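Side-chain contacts in hypothetical protein TM1553 (Thermotoga maritima, PDB 1VRM), which probably acts as a flavin transferase of the ApbE family, attaching FMN derived from FAD to target proteins: residues W290-V293 and V294-P298; I313-S316 and E317-L321; E97-D100 and G101-D104; A272-A275 and D276-T280. All coordinates share one frame; numbering follows the deposited sequence. Where two conformers were deposited one is given.

Contact 1: residues W290-V293 and V294-P298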
# COMPACT_ATOMS: atom_id res chain seq x y z
N TRP A 290 -8.73 14.02 -12.61
CA TRP A 290 -7.43 13.43 -12.91
C TRP A 290 -6.39 14.52 -13.23
O TRP A 290 -5.22 14.37 -12.91
CB TRP A 290 -7.48 12.38 -14.01
CG TRP A 290 -7.74 12.83 -15.42
CD1 TRP A 290 -8.92 12.74 -16.07
CD2 TRP A 290 -6.81 13.42 -16.35
NE1 TRP A 290 -8.80 13.20 -17.34
CE2 TRP A 290 -7.52 13.64 -17.55
CE3 TRP A 290 -5.46 13.78 -16.29
CZ2 TRP A 290 -6.93 14.18 -18.67
CZ3 TRP A 290 -4.89 14.31 -17.41
CH2 TRP A 290 -5.62 14.51 -18.58
N ARG A 291 -6.80 15.61 -13.89
CA ARG A 291 -5.81 16.63 -14.25
C ARG A 291 -5.21 17.27 -13.00
O ARG A 291 -4.01 17.56 -12.99
CB ARG A 291 -6.48 17.74 -15.11
CG ARG A 291 -6.86 17.29 -16.48
CD ARG A 291 -7.62 18.36 -17.24
NE ARG A 291 -7.96 17.92 -18.58
CZ ARG A 291 -8.96 17.07 -18.87
NH1 ARG A 291 -9.76 16.58 -17.92
NH2 ARG A 291 -9.18 16.73 -20.12
N LYS A 292 -6.02 17.50 -11.98
CA LYS A 292 -5.55 18.08 -10.76
C LYS A 292 -4.67 17.12 -9.99
O LYS A 292 -3.70 17.54 -9.35
CB LYS A 292 -6.72 18.59 -9.93
CG LYS A 292 -6.33 19.54 -8.87
CD LYS A 292 -7.54 20.27 -8.33
CE LYS A 292 -7.14 21.22 -7.23
NZ LYS A 292 -6.51 22.43 -7.83
N VAL A 293 -5.00 15.84 -10.03
CA VAL A 293 -4.15 14.80 -9.43
C VAL A 293 -2.77 14.78 -10.11
O VAL A 293 -1.73 14.80 -9.45
CB VAL A 293 -4.84 13.41 -9.47
CG1 VAL A 293 -3.91 12.31 -8.97
CG2 VAL A 293 -6.10 13.49 -8.63
N VAL A 294 -2.74 14.77 -11.44
CA VAL A 294 -1.48 14.74 -12.15
C VAL A 294 -0.64 15.97 -11.85
O VAL A 294 0.59 15.91 -11.71
CB VAL A 294 -1.71 14.58 -13.66
CG1 VAL A 294 -0.41 14.77 -14.44
CG2 VAL A 294 -2.32 13.22 -13.96
N LEU A 295 -1.32 17.11 -11.70
CA LEU A 295 -0.64 18.36 -11.33
C LEU A 295 -0.10 18.35 -9.88
O LEU A 295 1.04 18.70 -9.65
CB LEU A 295 -1.58 19.51 -11.51
CG LEU A 295 -1.06 20.89 -11.17
CD1 LEU A 295 0.09 21.23 -12.09
CD2 LEU A 295 -2.18 21.92 -11.25
N ASP A 296 -0.95 17.99 -8.94
CA ASP A 296 -0.66 18.19 -7.52
C ASP A 296 0.21 17.08 -6.90
O ASP A 296 1.02 17.37 -6.00
CB ASP A 296 -1.95 18.26 -6.74
CG ASP A 296 -2.72 19.53 -7.00
OD1 ASP A 296 -2.15 20.48 -7.61
OD2 ASP A 296 -3.89 19.61 -6.53
N PHE A 297 0.05 15.83 -7.37
CA PHE A 297 0.76 14.72 -6.72
C PHE A 297 2.26 14.82 -6.73
O PHE A 297 2.89 14.50 -5.72
CB PHE A 297 0.25 13.35 -7.20
CG PHE A 297 -0.89 12.84 -6.38
CD1 PHE A 297 -1.98 13.63 -6.11
CD2 PHE A 297 -0.84 11.58 -5.80
CE1 PHE A 297 -3.04 13.16 -5.33
CE2 PHE A 297 -1.89 11.10 -5.06
CZ PHE A 297 -2.98 11.89 -4.81
N PRO A 298 2.87 15.24 -7.84
CA PRO A 298 4.33 15.38 -7.88
C PRO A 298 4.83 16.35 -6.85
O PRO A 298 5.94 16.15 -6.34
CB PRO A 298 4.61 15.87 -9.29
CG PRO A 298 3.42 15.32 -10.11
CD PRO A 298 2.26 15.42 -9.18
O HOH W 1 -3.62 22.79 -8.23
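Val293 and Phe297 stand side by side, one helical turn apart, and point the same way. The CG1 methyl of Val293 lies over one face of the Phe297 ring. It is 3.9 Å from the ring centroid and 21° off the ring normal, which makes a CH-pi contact. The methyl is displaced toward the rim, with Val293 CG1 3.7 Å from Phe297 CD1. CG1 sits anti to the Val293 nitrogen (chi1 174°), and this places the methyl beside the next turn.

Trp290 and Val294 also run alongside each other, but here the indole offers its edge. Val294 CG2 meets Trp290 CE3 at 3.9 Å, near the ring plane. One indole face is taken by Arg291 CG, and the Arg291 guanidinium has Trp290 CZ2 over its centre, 3.5 Å above its plane.

Lys292 and Asp296 cross at a slant on the outer side. Lys292 CG touches Asp296 OD2 at 3.4 Å. Their charged ends stay beyond salt-bridge range. A water bridges them instead: it accepts from Lys292 NZ (2.9 Å) and donates to Asp296 OD1 (2.8 Å). Lys292 has two deposited conformers, so this bridge is less certain.

Beneath all three pairs run backbone hydrogen bonds from residue i+4 to residue i. Trp290, Val293 and Val294 face strand 303-308, resting on Leu308, Leu304 and Ile306. Phe297 packs on Met285 and Ala302, and the Lys292/Asp296 pair lies on the outer side. This is the amphipathic pattern of a helix lying on a sheet.

Contact 2: residues I313-S316 and E317-L321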
# COMPACT_ATOMS: atom_id res chain seq x y z
N ILE A 313 -3.80 6.84 -20.87
CA ILE A 313 -2.68 6.98 -19.94
C ILE A 313 -2.34 8.46 -19.78
O ILE A 313 -2.10 9.16 -20.78
CB ILE A 313 -1.44 6.23 -20.45
CG1 ILE A 313 -1.75 4.74 -20.50
CG2 ILE A 313 -0.21 6.50 -19.59
CD1 ILE A 313 -0.78 3.94 -21.30
N GLU A 314 -2.32 8.94 -18.55
CA GLU A 314 -1.93 10.30 -18.23
C GLU A 314 -0.78 10.24 -17.24
O GLU A 314 -0.87 9.55 -16.24
CB GLU A 314 -3.08 11.04 -17.64
CG GLU A 314 -4.29 11.09 -18.56
CD GLU A 314 -4.06 11.85 -19.86
OE1 GLU A 314 -3.04 12.57 -20.00
OE2 GLU A 314 -4.95 11.74 -20.71
N ARG A 315 0.27 10.98 -17.50
CA ARG A 315 1.34 10.98 -16.53
C ARG A 315 1.94 12.34 -16.36
O ARG A 315 1.82 13.22 -17.21
CB ARG A 315 2.35 9.94 -16.87
CG ARG A 315 3.09 10.24 -18.07
CD ARG A 315 3.10 8.98 -18.98
NE ARG A 315 4.25 8.99 -19.87
CZ ARG A 315 4.28 9.48 -21.12
NH1 ARG A 315 5.41 9.41 -21.81
NH2 ARG A 315 3.24 10.07 -21.67
N SER A 316 2.54 12.55 -15.20
CA SER A 316 3.23 13.81 -14.94
C SER A 316 4.49 13.92 -15.73
O SER A 316 5.09 12.96 -16.10
CB SER A 316 3.51 14.02 -13.48
OG SER A 316 4.40 13.02 -12.98
N GLU A 317 4.92 15.17 -15.99
CA GLU A 317 6.20 15.36 -16.65
C GLU A 317 7.35 14.75 -15.82
O GLU A 317 8.34 14.27 -16.35
CB GLU A 317 6.43 16.85 -16.89
CG GLU A 317 5.47 17.45 -17.89
CD GLU A 317 5.57 16.82 -19.27
OE1 GLU A 317 6.71 16.48 -19.72
OE2 GLU A 317 4.51 16.64 -19.89
N THR A 318 7.22 14.78 -14.50
CA THR A 318 8.24 14.20 -13.63
C THR A 318 8.32 12.68 -13.86
O THR A 318 9.39 12.10 -13.81
CB THR A 318 8.00 14.52 -12.12
OG1 THR A 318 6.65 14.22 -11.70
CG2 THR A 318 8.34 15.99 -11.86
N PHE A 319 7.18 12.01 -14.06
CA PHE A 319 7.18 10.58 -14.31
C PHE A 319 8.01 10.26 -15.56
O PHE A 319 8.81 9.31 -15.56
CB PHE A 319 5.71 10.06 -14.46
CG PHE A 319 5.61 8.56 -14.47
CD1 PHE A 319 5.78 7.84 -15.63
CD2 PHE A 319 5.43 7.85 -13.27
CE1 PHE A 319 5.72 6.42 -15.60
CE2 PHE A 319 5.36 6.45 -13.29
CZ PHE A 319 5.50 5.77 -14.44
N LYS A 320 7.86 11.09 -16.60
CA LYS A 320 8.53 10.91 -17.88
C LYS A 320 10.03 10.90 -17.70
O LYS A 320 10.74 10.25 -18.46
CB LYS A 320 8.10 11.99 -18.90
CG LYS A 320 6.56 12.04 -19.10
CD LYS A 320 6.13 12.97 -20.24
CE LYS A 320 4.64 13.13 -20.34
NZ LYS A 320 4.31 14.23 -21.33
N LEU A 321 10.55 11.59 -16.68
CA LEU A 321 11.98 11.60 -16.45
C LEU A 321 12.56 10.20 -16.20
O LEU A 321 13.75 9.98 -16.39
CB LEU A 321 12.34 12.50 -15.27
CG LEU A 321 12.00 13.98 -15.43
CD1 LEU A 321 12.28 14.79 -14.13
CD2 LEU A 321 12.74 14.55 -16.63
O HOH W 2 2.04 15.75 -18.07
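Arg315 crosses Lys320 at about a right angle. Lys320 CE lies over one face of the guanidinium, offset toward its rim, and is 3.6 Å from Arg315 NH2. The two like charges are close, with Arg315 NH2 4.3 Å from Lys320 NZ. Each has an acidic partner that probably eases this. Arg315 NE forms a salt bridge with Glu323. Lys320 NZ forms a salt bridge with Glu317 OE2 at 2.8 Å, on the syn side and 34° out of the carboxylate plane. A water donates to Arg315 O (2.7 Å) and to Glu317 OE2 (3.2 Å), and so ties the strand end to the same carboxylate.

Ser316 comes next. Its OG lies between its own N and carbonyl carbon (chi1 63°) and shares a 2.9 Å hydrogen bond with Thr318 OG1. Thr318 OG1 is also bonded to His303 ND1. Ser316 O receives two weak bonds, from Phe319 N at 3.1 Å and from Lys320 N at 3.4 Å.

The short, weakly bonded helix 317-320 follows the edge strand 313-315 after Ser316. Phe319 packs on Leu305 of strand 303-308 and on Ile223 of strand 219-225. Ser316 touches Val294 of helix 272-296 and Pro298 just beyond it.

Contact 3: residues E97-D100 and G101-D104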
# COMPACT_ATOMS: atom_id res chain seq x y z
N GLU A 97 -4.58 12.78 6.64
CA GLU A 97 -4.69 14.22 6.74
C GLU A 97 -4.15 14.91 5.48
O GLU A 97 -4.76 15.84 4.94
CB GLU A 97 -3.99 14.70 8.00
CG GLU A 97 -4.20 16.17 8.21
CD GLU A 97 -3.89 16.57 9.62
OE1 GLU A 97 -4.72 16.25 10.51
OE2 GLU A 97 -2.83 17.20 9.84
N LEU A 98 -3.02 14.44 4.98
CA LEU A 98 -2.40 15.03 3.81
C LEU A 98 -3.30 14.95 2.60
O LEU A 98 -3.29 15.83 1.72
CB LEU A 98 -1.09 14.30 3.51
CG LEU A 98 -0.29 14.73 2.31
CD1 LEU A 98 0.20 16.17 2.54
CD2 LEU A 98 0.85 13.75 2.10
N THR A 99 -4.07 13.85 2.50
CA THR A 99 -4.91 13.61 1.33
C THR A 99 -6.42 13.90 1.55
O THR A 99 -7.27 13.44 0.77
CB THR A 99 -4.68 12.16 0.79
OG1 THR A 99 -5.07 11.23 1.82
CG2 THR A 99 -3.25 11.95 0.47
N ASP A 100 -6.76 14.60 2.64
CA ASP A 100 -8.12 14.88 3.03
C ASP A 100 -8.97 13.66 3.04
O ASP A 100 -10.12 13.66 2.59
CB ASP A 100 -8.71 15.94 2.09
CG ASP A 100 -7.88 17.24 2.08
OD1 ASP A 100 -7.39 17.67 3.14
OD2 ASP A 100 -7.69 17.83 0.99
N GLY A 101 -8.41 12.58 3.56
CA GLY A 101 -9.14 11.33 3.72
C GLY A 101 -9.28 10.46 2.49
O GLY A 101 -9.98 9.45 2.55
N ALA A 102 -8.67 10.85 1.38
CA ALA A 102 -8.69 9.97 0.19
C ALA A 102 -7.99 8.63 0.45
O ALA A 102 -8.51 7.55 0.08
CB ALA A 102 -8.10 10.67 -1.01
N PHE A 103 -6.82 8.69 1.08
CA PHE A 103 -6.27 7.53 1.80
C PHE A 103 -6.81 7.65 3.22
O PHE A 103 -6.68 8.72 3.84
CB PHE A 103 -4.74 7.56 1.81
CG PHE A 103 -4.14 6.52 2.70
CD1 PHE A 103 -3.91 5.23 2.25
CD2 PHE A 103 -3.83 6.82 4.01
CE1 PHE A 103 -3.34 4.29 3.11
CE2 PHE A 103 -3.27 5.85 4.88
CZ PHE A 103 -3.07 4.60 4.43
N ASP A 104 -7.42 6.60 3.74
CA ASP A 104 -7.88 6.62 5.11
C ASP A 104 -7.78 5.22 5.69
O ASP A 104 -8.47 4.33 5.20
CB ASP A 104 -9.30 7.11 5.14
CG ASP A 104 -9.78 7.46 6.55
OD1 ASP A 104 -9.33 6.76 7.47
OD2 ASP A 104 -10.58 8.43 6.77
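A Schellman motif ends helix 83-98, and within it Thr99 meets Ala102 and Phe103 of the loop that follows. Asp100, with positive phi, is the C-prime residue. Its N bonds back to Glu97 O at 3.3 Å, while Gly101 N reaches Ala96 O. Gly101 also has positive phi (80°), a conformation that glycine adopts readily.

Residues Thr99 to Ala102 form a type I' beta turn. Its closing bond runs from Ala102 N to Thr99 O, 3.0 Å long and nearly straight at the hydrogen. The donor stands well above the carbonyl plane, 59° out of it. Ala102 CB also lies 3.4 Å from Thr99 O and 4.1 Å from Thr99 CB.

The Thr99 hydroxyl works in two directions. It is held between the Thr99 N and carbonyl carbon (chi1 63°), where it accepts from Phe103 N at 3.2 Å. It also donates to Phe95 O in the last turn of helix 83-98. One side chain therefore links the helix to the loop that leaves it. Phe103 CB approaches the same oxygen, 3.7 Å from Thr99 OG1. From there the Phe103 ring leads away from the turn and packs on Ala92, Phe95 and Ala281.

The loop also borders an unidentified bound molecule, probably from the crystallisation liquor, though it may mark a pocket. Ala102 O and Asp104 N are both hydrogen-bonded to it, and the Phe103 side chain comes within about 4 Å.

Contact 4: residues A272-A275 and D276-T280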
# COMPACT_ATOMS: atom_id res chain seq x y z
N ALA A 272 8.88 3.56 -0.24
CA ALA A 272 7.74 2.76 -0.62
C ALA A 272 6.49 3.06 0.23
O ALA A 272 5.38 2.88 -0.26
CB ALA A 272 8.08 1.30 -0.53
N THR A 273 6.67 3.47 1.48
CA THR A 273 5.56 3.84 2.31
C THR A 273 4.76 4.98 1.62
O THR A 273 3.53 4.92 1.49
CB THR A 273 6.02 4.27 3.70
OG1 THR A 273 6.74 3.20 4.32
CG2 THR A 273 4.81 4.65 4.54
N THR A 274 5.48 6.01 1.19
CA THR A 274 4.87 7.14 0.49
C THR A 274 4.20 6.67 -0.83
O THR A 274 3.06 7.04 -1.12
CB THR A 274 5.92 8.19 0.18
OG1 THR A 274 6.43 8.65 1.43
CG2 THR A 274 5.36 9.37 -0.63
N ALA A 275 4.91 5.87 -1.62
CA ALA A 275 4.40 5.45 -2.90
C ALA A 275 3.13 4.62 -2.70
O ALA A 275 2.18 4.76 -3.47
CB ALA A 275 5.46 4.63 -3.67
N ASP A 276 3.12 3.74 -1.69
CA ASP A 276 1.97 2.87 -1.42
C ASP A 276 0.75 3.71 -0.97
O ASP A 276 -0.32 3.59 -1.55
CB ASP A 276 2.37 1.82 -0.35
CG ASP A 276 1.42 0.67 -0.25
OD1 ASP A 276 0.57 0.51 -1.13
OD2 ASP A 276 1.57 -0.10 0.77
N ALA A 277 0.92 4.57 0.06
CA ALA A 277 -0.20 5.37 0.56
C ALA A 277 -0.76 6.29 -0.52
O ALA A 277 -1.97 6.44 -0.68
CB ALA A 277 0.16 6.19 1.76
N LEU A 278 0.14 6.94 -1.26
CA LEU A 278 -0.30 7.90 -2.25
C LEU A 278 -0.83 7.25 -3.51
O LEU A 278 -1.67 7.83 -4.19
CB LEU A 278 0.78 8.93 -2.53
CG LEU A 278 1.15 9.82 -1.34
CD1 LEU A 278 2.14 10.89 -1.76
CD2 LEU A 278 -0.05 10.48 -0.71
N SER A 279 -0.49 6.00 -3.77
CA SER A 279 -1.05 5.34 -4.96
C SER A 279 -2.54 5.06 -4.66
O SER A 279 -3.37 5.20 -5.53
CB SER A 279 -0.31 4.09 -5.37
OG SER A 279 -0.45 3.05 -4.41
N THR A 280 -2.86 4.70 -3.40
CA THR A 280 -4.23 4.50 -2.99
C THR A 280 -5.00 5.81 -3.09
O THR A 280 -6.07 5.88 -3.65
CB THR A 280 -4.25 3.92 -1.55
OG1 THR A 280 -3.57 2.64 -1.55
CG2 THR A 280 -5.66 3.77 -1.02
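Ala272 O accepts from Asp276 N at 2.8 Å, the first of four backbone bonds from residue i+4 to residue i that join residues 272-275 to 276-280. Ala277 N bonds to Thr273 O at 3.0 Å and is almost straight, with an N-H...O angle of 174°. Leu278 N reaches Thr274 O at 2.9 Å. The bond from Ser279 N to Ala275 O, 3.0 Å long, is more bent at 132°, and its donor stands above the carbonyl plane.

The apolar contact is between Thr274 and Leu278, which lie side by side. Thr274 CG2 touches Leu278 CD1 at 3.7 Å. Thr274 OG1 stands beside its own N (chi1 -62°), which leaves CG2 anti to N, facing the leucine. OG1 turns back to Asp271 OD1, to which it is hydrogen-bonded. Leu278 CB also rests on Thr274 O at 3.3 Å.

Side-chain polar bonds lie on another face. Ser279 OG donates to Asp276 O at 2.9 Å. Asp276 OD2 receives the backbone N of Gly168.

Asp276 OD1 and Thr280 OG1 are hydrogen-bonded to an unidentified bound molecule, and Ser279 lies so close to it that its bond is doubtful. The first turns of helix 272-296 are thus buried against strands and Phe95 of helix 83-98, and border this molecule, which is probably from the crystallisation liquor. Its place may mark a pocket, possibly the flavin site of this family.

In the fold
Contact 3 comes first along the chain, followed by contacts 4, 1 and 2. Contacts 4 and 1 lie on helix 272-296, near its start and its end, with centres about 15 Å apart. They touch where Phe297 CE2 meets Leu278 O at 3.4 Å. Contact 3 touches contact 4, about 12 Å between centres, and Thr99 and Phe103 pack on this helix. Contact 2 lies at the edge of the antiparallel sheet, its centre about 10 Å from that of contact 1, where Trp290 meets Glu314. Contacts 2 and 3 are farthest apart, about 23 Å between centres. The helix runs from the region where contacts 3 and 4 border unidentified bound material, possibly a pocket, toward the sheet edge.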